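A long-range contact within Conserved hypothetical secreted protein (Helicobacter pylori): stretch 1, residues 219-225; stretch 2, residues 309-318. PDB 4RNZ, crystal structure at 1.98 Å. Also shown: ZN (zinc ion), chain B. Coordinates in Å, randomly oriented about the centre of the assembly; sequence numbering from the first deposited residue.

Stretch 1, residues 219-225: HYGVDYA
Stretch 2 309-318: RPINPLGYIR

The two stretches, at least 90 residues apart where they touch, meet mainly through side chains; no hydrogen bond crosses between them, and the contact buries 296 Å² in total. Their backbones come closest at Tyr220 and Pro310, whose CA atoms lie 5.8 Å apart. From there both chains run in the same general direction, stretch 1 entering a strand at Val222 (phi/psi -118/131) after an extended Gly221 (-178/-171), while stretch 2 leaves its strand and turns at Asn312 (-61/115) into helical phi/psi at Pro313 to Gly315.

At the register point Pro310 presses CG, the tip of its C-gamma endo ring, onto one face of the Tyr220 ring (chi1 -68°, chi2 -39°). Pro310 CG lies 3.6 Å from Tyr220 CD1 and 3.8 Å from the centroid of the Tyr220 ring, 18° off its normal, a CH-pi contact in which an aliphatic C-H of Pro310 CG lies over the pi cloud.

Val222 (t, 177°) is the next bump. It points toward stretch 2, and Val222 CG2 packs 3.7 Å from Pro313 CD and 4.0 Å from Leu314 CG, filling the hollow made by the turn. The turn is held by bonds within stretch 2: Leu314 N donates to Asn312 OD1 at 3.1 Å, Tyr316 N to Pro313 O at 2.9 Å and Ile317 N to Leu314 O at 3.1 Å. Pro313 is C-gamma exo.

Farther along, Tyr224 (chi1 -72°, chi2 -72°) starts sideways but reaches over with its end. Tyr224 OH lies 3.7 Å from both Leu314 CD2 (chi1 m, chi2 t) and Ile317 CD1 (chi1 m, chi2 t), so the phenol tip rests against two aliphatic ends.

Beyond this apolar seam, stretch 1 carries metal ligands: His219 NE2 (chi1 t, chi2 -128°) and Asp223 OD1 (chi1 m, chi2 -13°) each bind ZN at 2.0 Å, with two further ligand atoms from elsewhere in the structure.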

ATOM      1  N   HIS A 219      -8.561 -11.006  -4.361  1.00 35.29           N
ATOM      2  CA  HIS A 219      -8.460 -10.327  -5.666  1.00 33.17           C
ATOM      3  C   HIS A 219      -8.113  -8.860  -5.452  1.00 33.67           C
ATOM      4  O   HIS A 219      -8.903  -8.114  -4.884  1.00 31.15           O
ATOM      5  CB  HIS A 219      -9.767 -10.478  -6.440  1.00 33.20           C
ATOM      6  CG  HIS A 219      -9.762  -9.829  -7.793  1.00 31.25           C
ATOM      7  ND1 HIS A 219     -10.745  -8.949  -8.195  1.00 33.23           N
ATOM      8  CD2 HIS A 219      -8.891  -9.914  -8.823  1.00 31.13           C
ATOM      9  CE1 HIS A 219     -10.493  -8.542  -9.426  1.00 31.82           C
ATOM     10  NE2 HIS A 219      -9.381  -9.123  -9.833  1.00 31.93           N
ATOM     11  N   TYR A 220      -6.913  -8.464  -5.879  1.00 30.09           N
ATOM     12  CA  TYR A 220      -6.363  -7.173  -5.502  1.00 31.79           C
ATOM     13  C   TYR A 220      -6.642  -6.070  -6.552  1.00 29.05           C
ATOM     14  O   TYR A 220      -5.777  -5.263  -6.870  1.00 32.20           O
ATOM     15  CB  TYR A 220      -4.875  -7.303  -5.194  1.00 32.61           C
ATOM     16  CG  TYR A 220      -4.553  -8.111  -3.938  1.00 32.79           C
ATOM     17  CD1 TYR A 220      -5.333  -8.008  -2.795  1.00 33.28           C
ATOM     18  CD2 TYR A 220      -3.445  -8.963  -3.899  1.00 36.22           C
ATOM     19  CE1 TYR A 220      -5.028  -8.739  -1.645  1.00 33.60           C
ATOM     20  CE2 TYR A 220      -3.136  -9.703  -2.756  1.00 35.74           C
ATOM     21  CZ  TYR A 220      -3.933  -9.583  -1.635  1.00 34.39           C
ATOM     22  OH  TYR A 220      -3.643 -10.288  -0.492  1.00 37.34           O
ATOM     23  N   GLY A 221      -7.876  -6.032  -7.035  1.00 28.45           N
ATOM     24  CA  GLY A 221      -8.321  -5.020  -7.990  1.00 26.92           C
ATOM     25  C   GLY A 221      -9.787  -5.264  -8.265  1.00 27.37           C
ATOM     26  O   GLY A 221     -10.428  -6.033  -7.582  1.00 28.16           O
ATOM     27  N   VAL A 222     -10.318  -4.554  -9.247  1.00 29.01           N
ATOM     28  CA  VAL A 222     -11.697  -4.734  -9.695  1.00 30.61           C
ATOM     29  C   VAL A 222     -11.583  -5.168 -11.140  1.00 28.81           C
ATOM     30  O   VAL A 222     -10.849  -4.557 -11.910  1.00 29.77           O
ATOM     31  CB  VAL A 222     -12.499  -3.424  -9.634  1.00 31.66           C
ATOM     32  CG1 VAL A 222     -13.908  -3.633 -10.190  1.00 33.67           C
ATOM     33  CG2 VAL A 222     -12.552  -2.904  -8.219  1.00 33.93           C
ATOM     34  N   ASP A 223     -12.285  -6.236 -11.491  1.00 30.84           N
ATOM     35  CA  ASP A 223     -12.372  -6.683 -12.879  1.00 31.19           C
ATOM     36  C   ASP A 223     -13.644  -6.112 -13.478  1.00 31.56           C
ATOM     37  O   ASP A 223     -14.750  -6.373 -12.996  1.00 32.32           O
ATOM     38  CB  ASP A 223     -12.366  -8.210 -12.975  1.00 32.93           C
ATOM     39  CG  ASP A 223     -11.009  -8.801 -12.670  1.00 34.29           C
ATOM     40  OD1 ASP A 223     -10.021  -8.048 -12.618  1.00 31.17           O
ATOM     41  OD2 ASP A 223     -10.915 -10.021 -12.480  1.00 34.17           O
ATOM     42  N   TYR A 224     -13.462  -5.296 -14.508  1.00 32.02           N
ATOM     43  CA  TYR A 224     -14.575  -4.635 -15.182  1.00 33.69           C
ATOM     44  C   TYR A 224     -14.756  -5.353 -16.492  1.00 33.36           C
ATOM     45  O   TYR A 224     -13.862  -5.302 -17.337  1.00 33.79           O
ATOM     46  CB  TYR A 224     -14.245  -3.187 -15.501  1.00 30.06           C
ATOM     47  CG  TYR A 224     -14.200  -2.204 -14.341  1.00 30.00           C
ATOM     48  CD1 TYR A 224     -15.361  -1.779 -13.694  1.00 27.66           C
ATOM     49  CD2 TYR A 224     -12.983  -1.640 -13.938  1.00 29.34           C
ATOM     50  CE1 TYR A 224     -15.306  -0.856 -12.665  1.00 27.40           C
ATOM     51  CE2 TYR A 224     -12.926  -0.718 -12.925  1.00 29.92           C
ATOM     52  CZ  TYR A 224     -14.087  -0.320 -12.292  1.00 30.08           C
ATOM     53  OH  TYR A 224     -13.999   0.604 -11.277  1.00 32.92           O
ATOM     54  N   ALA A 225     -15.868  -6.058 -16.650  1.00 35.23           N
ATOM     55  CA  ALA A 225     -16.175  -6.687 -17.941  1.00 36.63           C
ATOM     56  C   ALA A 225     -16.492  -5.577 -18.939  1.00 34.27           C
ATOM     57  O   ALA A 225     -17.295  -4.696 -18.664  1.00 36.16           O
ATOM     58  CB  ALA A 225     -17.344  -7.658 -17.815  1.00 37.62           C
ATOM     59  N   ARG A 309       0.179  -1.163  -0.328  1.00 30.92           N
ATOM     60  CA  ARG A 309      -0.824  -2.149   0.008  1.00 31.38           C
ATOM     61  C   ARG A 309      -2.069  -2.018  -0.882  1.00 33.17           C
ATOM     62  O   ARG A 309      -2.577  -0.933  -1.071  1.00 30.68           O
ATOM     63  CB  ARG A 309      -1.224  -1.997   1.459  1.00 33.51           C
ATOM     64  CG  ARG A 309      -0.071  -2.306   2.422  1.00 33.97           C
ATOM     65  CD  ARG A 309      -0.489  -2.081   3.860  1.00 34.40           C
ATOM     66  NE  ARG A 309      -0.598  -0.662   4.172  1.00 33.74           N
ATOM     67  CZ  ARG A 309       0.366   0.094   4.714  1.00 32.55           C
ATOM     68  NH1 ARG A 309       1.564  -0.399   5.037  1.00 32.62           N
ATOM     69  NH2 ARG A 309       0.119   1.377   4.953  1.00 31.85           N
ATOM     70  N   PRO A 310      -2.550  -3.135  -1.438  1.00 34.03           N
ATOM     71  CA  PRO A 310      -3.763  -3.077  -2.255  1.00 30.81           C
ATOM     72  C   PRO A 310      -4.939  -2.597  -1.425  1.00 33.87           C
ATOM     73  O   PRO A 310      -5.071  -2.958  -0.256  1.00 33.36           O
ATOM     74  CB  PRO A 310      -3.979  -4.542  -2.708  1.00 34.13           C
ATOM     75  CG  PRO A 310      -3.025  -5.388  -1.934  1.00 33.26           C
ATOM     76  CD  PRO A 310      -2.026  -4.501  -1.262  1.00 33.47           C
ATOM     77  N   ILE A 311      -5.783  -1.778  -2.040  1.00 30.27           N
ATOM     78  CA  ILE A 311      -6.931  -1.193  -1.395  1.00 32.86           C
ATOM     79  C   ILE A 311      -8.086  -1.224  -2.412  1.00 31.20           C
ATOM     80  O   ILE A 311      -7.855  -1.168  -3.632  1.00 28.22           O
ATOM     81  CB  ILE A 311      -6.581   0.234  -0.884  1.00 33.70           C
ATOM     82  CG1 ILE A 311      -7.698   0.789   0.009  1.00 40.19           C
ATOM     83  CG2 ILE A 311      -6.286   1.177  -2.045  1.00 35.86           C
ATOM     84  CD1 ILE A 311      -7.322   2.020   0.831  1.00 41.18           C
ATOM     85  N   ASN A 312      -9.305  -1.398  -1.916  1.00 30.38           N
ATOM     86  CA  ASN A 312     -10.476  -1.465  -2.783  1.00 32.11           C
ATOM     87  C   ASN A 312     -10.653  -0.156  -3.570  1.00 31.12           C
ATOM     88  O   ASN A 312     -10.883   0.906  -2.974  1.00 31.55           O
ATOM     89  CB  ASN A 312     -11.750  -1.765  -1.980  1.00 32.57           C
ATOM     90  CG  ASN A 312     -12.967  -1.924  -2.872  1.00 37.25           C
ATOM     91  OD1 ASN A 312     -12.880  -1.902  -4.101  1.00 37.32           O
ATOM     92  ND2 ASN A 312     -14.112  -2.070  -2.258  1.00 42.08           N
ATOM     93  N   PRO A 313     -10.529  -0.219  -4.911  1.00 30.45           N
ATOM     94  CA  PRO A 313     -10.597   1.014  -5.709  1.00 30.70           C
ATOM     95  C   PRO A 313     -11.956   1.706  -5.557  1.00 30.66           C
ATOM     96  O   PRO A 313     -12.028   2.936  -5.563  1.00 31.90           O
ATOM     97  CB  PRO A 313     -10.391   0.519  -7.137  1.00 29.39           C
ATOM     98  CG  PRO A 313      -9.617  -0.742  -6.977  1.00 29.59           C
ATOM     99  CD  PRO A 313     -10.225  -1.382  -5.753  1.00 31.09           C
ATOM    100  N   LEU A 314     -13.001   0.905  -5.388  1.00 31.75           N
ATOM    101  CA  LEU A 314     -14.355   1.413  -5.288  1.00 35.12           C
ATOM    102  C   LEU A 314     -14.538   2.357  -4.115  1.00 35.56           C
ATOM    103  O   LEU A 314     -15.297   3.320  -4.212  1.00 35.75           O
ATOM    104  CB  LEU A 314     -15.342   0.255  -5.223  1.00 36.45           C
ATOM    105  CG  LEU A 314     -15.327  -0.678  -6.445  1.00 37.47           C
ATOM    106  CD1 LEU A 314     -16.578  -1.536  -6.384  1.00 39.28           C
ATOM    107  CD2 LEU A 314     -15.230   0.027  -7.803  1.00 38.29           C
ATOM    108  N   GLY A 315     -13.801   2.131  -3.032  1.00 34.64           N
ATOM    109  CA  GLY A 315     -13.810   3.057  -1.914  1.00 33.44           C
ATOM    110  C   GLY A 315     -13.426   4.478  -2.244  1.00 33.16           C
ATOM    111  O   GLY A 315     -13.784   5.398  -1.507  1.00 33.85           O
ATOM    112  N   TYR A 316     -12.692   4.687  -3.335  1.00 30.51           N
ATOM    113  CA  TYR A 316     -12.270   6.029  -3.727  1.00 31.80           C
ATOM    114  C   TYR A 316     -13.020   6.576  -4.922  1.00 32.50           C
ATOM    115  O   TYR A 316     -12.728   7.704  -5.370  1.00 31.71           O
ATOM    116  CB  TYR A 316     -10.811   6.024  -4.141  1.00 33.80           C
ATOM    117  CG  TYR A 316      -9.809   5.983  -3.036  1.00 36.95           C
ATOM    118  CD1 TYR A 316      -9.479   7.146  -2.321  1.00 39.10           C
ATOM    119  CD2 TYR A 316      -9.135   4.807  -2.742  1.00 41.07           C
ATOM    120  CE1 TYR A 316      -8.523   7.116  -1.318  1.00 39.93           C
ATOM    121  CE2 TYR A 316      -8.178   4.768  -1.749  1.00 42.92           C
ATOM    122  CZ  TYR A 316      -7.869   5.923  -1.042  1.00 42.42           C
ATOM    123  OH  TYR A 316      -6.910   5.859  -0.053  1.00 44.26           O
ATOM    124  N   ILE A 317     -13.912   5.779  -5.506  1.00 33.18           N
ATOM    125  CA  ILE A 317     -14.730   6.308  -6.599  1.00 37.26           C
ATOM    126  C   ILE A 317     -15.993   6.904  -5.995  1.00 40.79           C
ATOM    127  O   ILE A 317     -16.835   6.198  -5.493  1.00 40.09           O
ATOM    128  CB  ILE A 317     -15.025   5.239  -7.647  1.00 38.95           C
ATOM    129  CG1 ILE A 317     -13.696   4.858  -8.318  1.00 40.02           C
ATOM    130  CG2 ILE A 317     -16.016   5.763  -8.678  1.00 38.72           C
ATOM    131  CD1 ILE A 317     -13.789   3.773  -9.356  1.00 40.71           C
ATOM    132  N   ARG A 318     -16.041   8.214  -5.960  1.00 46.72           N
ATOM    133  CA  ARG A 318     -17.064   8.969  -5.269  1.00 56.37           C
ATOM    134  C   ARG A 318     -16.920  10.384  -5.750  1.00 59.30           C
ATOM    135  O   ARG A 318     -15.918  10.714  -6.324  1.00 61.51           O
ATOM    136  CB  ARG A 318     -16.829   8.943  -3.766  1.00 59.63           C
ATOM    137  CG  ARG A 318     -15.625   9.756  -3.295  1.00 66.94           C
ATOM    138  CD  ARG A 318     -14.826   9.036  -2.225  1.00 75.09           C
ATOM    139  NE  ARG A 318     -13.438   9.491  -2.103  1.00 78.69           N
ATOM    140  CZ  ARG A 318     -12.618   9.059  -1.151  1.00 82.28           C
ATOM    141  NH1 ARG A 318     -13.064   8.184  -0.275  1.00 77.02           N
ATOM    142  NH2 ARG A 318     -11.368   9.506  -1.054  1.00 79.82           N
TER
HETATM  143 ZN    ZN B 501      -8.519  -8.805 -11.586  1.00 32.61          ZN